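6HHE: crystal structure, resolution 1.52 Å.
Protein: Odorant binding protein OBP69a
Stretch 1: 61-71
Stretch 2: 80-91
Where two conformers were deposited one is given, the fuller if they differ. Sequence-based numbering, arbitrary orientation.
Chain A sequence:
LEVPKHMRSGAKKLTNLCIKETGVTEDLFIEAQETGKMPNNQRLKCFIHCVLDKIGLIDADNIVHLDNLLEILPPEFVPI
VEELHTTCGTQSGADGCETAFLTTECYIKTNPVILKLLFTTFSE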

# COMPACT_ATOMS: atom_id res chain seq x y z
N ASP A 61 12.72 -4.77 9.28
CA ASP A 61 12.12 -4.88 10.59
C ASP A 61 10.62 -4.60 10.57
O ASP A 61 10.02 -4.40 11.63
N ASN A 62 10.03 -4.55 9.38
CA ASN A 62 8.60 -4.26 9.21
C ASN A 62 8.22 -2.89 9.77
O ASN A 62 7.14 -2.71 10.33
N ILE A 63 9.11 -1.91 9.61
CA ILE A 63 8.80 -0.53 9.97
C ILE A 63 8.60 0.26 8.69
O ILE A 63 9.38 0.13 7.73
N VAL A 64 7.53 1.06 8.65
CA VAL A 64 7.18 1.80 7.45
C VAL A 64 7.85 3.17 7.47
O VAL A 64 7.83 3.86 8.49
N HIS A 65 8.37 3.58 6.32
CA HIS A 65 9.05 4.88 6.19
C HIS A 65 8.46 5.64 5.02
O HIS A 65 9.12 5.93 4.04
N LEU A 66 7.17 5.97 5.13
CA LEU A 66 6.52 6.72 4.07
C LEU A 66 7.16 8.10 3.91
O LEU A 66 7.12 8.68 2.82
N ASP A 67 7.75 8.64 4.98
CA ASP A 67 8.37 9.94 4.87
C ASP A 67 9.51 9.97 3.86
O ASP A 67 9.91 11.05 3.45
N ASN A 68 9.99 8.80 3.41
CA ASN A 68 11.01 8.75 2.37
C ASN A 68 10.53 9.44 1.10
O ASN A 68 11.32 10.09 0.40
N LEU A 69 9.24 9.32 0.81
CA LEU A 69 8.68 9.96 -0.38
C LEU A 69 8.87 11.47 -0.38
O LEU A 69 8.74 12.09 -1.44
N LEU A 70 9.13 12.07 0.78
CA LEU A 70 9.20 13.53 0.90
C LEU A 70 10.46 14.09 0.26
O LEU A 70 10.45 15.19 -0.30
N GLU A 71 11.57 13.36 0.36
CA GLU A 71 12.77 13.80 -0.34
C GLU A 71 12.65 13.59 -1.84
O GLU A 71 13.35 14.26 -2.61
N ILE A 80 0.12 15.67 1.55
CA ILE A 80 -0.57 14.39 1.59
C ILE A 80 0.29 13.32 2.22
O ILE A 80 -0.17 12.54 3.08
N VAL A 81 1.57 13.25 1.82
CA VAL A 81 2.46 12.26 2.41
C VAL A 81 2.69 12.52 3.88
O VAL A 81 2.66 11.59 4.69
N GLU A 82 2.93 13.78 4.25
CA GLU A 82 3.14 14.08 5.67
C GLU A 82 1.95 13.66 6.50
O GLU A 82 2.14 13.11 7.59
N GLU A 83 0.74 13.90 6.02
CA GLU A 83 -0.42 13.56 6.83
C GLU A 83 -0.55 12.05 7.00
O GLU A 83 -0.86 11.57 8.11
N LEU A 84 -0.31 11.28 5.94
CA LEU A 84 -0.39 9.82 6.07
C LEU A 84 0.68 9.27 7.00
O LEU A 84 0.40 8.42 7.86
N HIS A 85 1.89 9.81 6.90
CA HIS A 85 2.98 9.37 7.74
C HIS A 85 2.72 9.70 9.20
O HIS A 85 2.87 8.84 10.08
N THR A 86 2.29 10.93 9.47
CA THR A 86 2.14 11.32 10.89
C THR A 86 0.91 10.67 11.49
O THR A 86 0.93 10.29 12.68
N THR A 87 -0.17 10.49 10.70
CA THR A 87 -1.39 9.92 11.26
C THR A 87 -1.24 8.43 11.48
O THR A 87 -1.76 7.89 12.47
N CYS A 88 -0.58 7.74 10.56
CA CYS A 88 -0.63 6.29 10.49
C CYS A 88 0.67 5.63 10.91
O CYS A 88 0.62 4.56 11.51
N GLY A 89 1.81 6.25 10.61
CA GLY A 89 3.09 5.65 10.98
C GLY A 89 3.15 4.19 10.58
O GLY A 89 2.82 3.83 9.45
N THR A 90 3.63 3.35 11.49
CA THR A 90 3.62 1.91 11.30
C THR A 90 2.50 1.34 12.17
O THR A 90 2.47 1.56 13.38
N GLN A 91 1.54 0.65 11.54
CA GLN A 91 0.52 -0.07 12.27
C GLN A 91 0.98 -1.52 12.31
O GLN A 91 0.78 -2.28 11.36

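How does the start of stretch 1 meet the chain just beyond the helix 80-88? Asn62 and Ile63 contribute little, their side-chain ends leading away, although Asn62 O lies 3.5 Å from Thr90 CG2. Val64 (t) points toward the other stretch, and its backbone makes the one direct hydrogen bond across: Val64 N donates to Thr90 OG1 at 2.9 Å. The m rotamer of Thr90 places its hydroxyl there, just beyond Gly89, whose positive phi turns the chain out of the helix.

What links the backbone around Leu66 to His85? A water does. It accepts from Leu66 N at 2.9 Å, donates weakly to Val64 O at 3.1 Å, and lies 2.7 Å from His85 ND1, so it ties the backbone of Val64 and Leu66 to the imidazole.

Which side chains build the apolar centre? Leu66 (chi1 t, chi2 p) points in, its CD2 3.6 Å from Leu84 CB and its CG 4.3 Å from Val81 CG1. From the helix, Val81 (t), Leu84 (m, t) and His85 (chi1 t) all point toward stretch 1. Asp67 (p) instead covers a face of the His85 ring, its CB 3.8 Å from the ring centroid in a CH-pi contact.

How does the contact finish? Leu69 (m, t) points toward the helix, its CB 4.1 Å from Val81 CG1. Leu70 (m, t) starts sideways, yet its CD2 comes within 3.8 Å of Val81 CG1 and 3.6 Å of Glu82 CG.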

# COMPACT_ATOMS: atom_id res chain seq x y z
CB ASP A 61 12.81 -3.94 11.58
CG ASP A 61 14.23 -4.34 11.87
OD1 ASP A 61 15.14 -3.92 11.12
OD2 ASP A 61 14.44 -5.07 12.87
CB ASN A 62 7.74 -5.34 9.86
CG ASN A 62 8.00 -6.70 9.31
OD1 ASN A 62 8.33 -6.84 8.13
ND2 ASN A 62 7.86 -7.71 10.15
CB ILE A 63 9.88 0.10 10.86
CG1 ILE A 63 9.75 -0.45 12.27
CG2 ILE A 63 9.71 1.60 10.92
CD1 ILE A 63 10.84 -1.38 12.64
CB VAL A 64 5.66 1.92 7.37
CG1 VAL A 64 5.24 2.75 6.16
CG2 VAL A 64 5.04 0.51 7.37
CB HIS A 65 10.55 4.68 5.99
CG HIS A 65 11.18 3.82 7.03
ND1 HIS A 65 11.37 4.24 8.33
CD2 HIS A 65 11.64 2.55 6.98
CE1 HIS A 65 11.94 3.28 9.02
NE2 HIS A 65 12.11 2.23 8.23
CB LEU A 66 5.04 6.82 4.41
CG LEU A 66 4.16 7.25 3.25
CD1 LEU A 66 3.99 6.09 2.29
CD2 LEU A 66 2.81 7.64 3.74
CB ASP A 67 8.80 10.39 6.26
CG ASP A 67 9.70 9.41 6.98
OD1 ASP A 67 9.57 8.17 6.86
OD2 ASP A 67 10.56 9.89 7.74
CB ASN A 68 11.38 7.31 2.08
CG ASN A 68 12.29 6.73 3.13
OD1 ASN A 68 12.67 7.42 4.07
ND2 ASN A 68 12.62 5.45 2.99
CB LEU A 69 7.20 9.63 -0.48
CG LEU A 69 6.90 8.14 -0.72
CD1 LEU A 69 5.46 7.84 -0.83
CD2 LEU A 69 7.64 7.74 -1.99
CB LEU A 70 9.16 13.94 2.37
CG LEU A 70 7.86 13.69 3.13
CD1 LEU A 70 8.16 13.84 4.62
CD2 LEU A 70 6.77 14.64 2.70
CB GLU A 71 13.98 13.08 0.24
CG GLU A 71 14.04 13.18 1.75
CD GLU A 71 15.13 12.32 2.38
OE1 GLU A 71 16.32 12.67 2.22
OE2 GLU A 71 14.79 11.31 3.04
CB ILE A 80 -0.99 14.00 0.17
CG1 ILE A 80 -2.22 14.82 -0.26
CG2 ILE A 80 -1.23 12.46 0.02
CD1 ILE A 80 -2.29 14.93 -1.80
CB VAL A 81 3.77 12.23 1.63
CG1 VAL A 81 4.79 11.38 2.36
CG2 VAL A 81 3.56 11.77 0.22
CB GLU A 82 3.40 15.56 5.86
CG GLU A 82 4.64 16.01 5.28
CD GLU A 82 5.01 17.35 5.76
OE1 GLU A 82 4.20 18.08 6.37
OE2 GLU A 82 6.15 17.66 5.52
CB GLU A 83 -1.68 14.17 6.22
CG GLU A 83 -2.92 13.73 6.95
CD GLU A 83 -4.22 14.12 6.32
OE1 GLU A 83 -4.42 13.91 5.13
OE2 GLU A 83 -5.10 14.65 7.07
CB LEU A 84 -0.28 9.16 4.70
CG LEU A 84 -1.45 9.42 3.76
CD1 LEU A 84 -1.11 8.99 2.37
CD2 LEU A 84 -2.68 8.64 4.23
CB HIS A 85 4.27 10.06 7.26
CG HIS A 85 5.39 9.84 8.19
ND1 HIS A 85 6.04 8.63 8.30
CD2 HIS A 85 5.92 10.64 9.15
CE1 HIS A 85 6.95 8.71 9.26
NE2 HIS A 85 6.89 9.91 9.79
CB THR A 86 2.08 12.84 11.02
OG1 THR A 86 0.92 13.36 10.36
CG2 THR A 86 3.32 13.49 10.50
CB THR A 87 -2.57 10.19 10.34
OG1 THR A 87 -2.69 11.61 10.13
CG2 THR A 87 -3.86 9.65 10.93
CB CYS A 88 -0.98 5.84 9.07
SG CYS A 88 -2.64 6.37 8.65
CB THR A 90 4.96 1.29 11.68
OG1 THR A 90 6.00 1.89 10.92
CG2 THR A 90 4.93 -0.20 11.39
CB GLN A 91 -0.86 0.05 11.62
CG GLN A 91 -1.42 1.48 11.58
CD GLN A 91 -1.74 2.01 12.94
OE1 GLN A 91 -2.44 1.36 13.71
NE2 GLN A 91 -1.24 3.20 13.27
O HOH W 1 5.71 5.99 7.61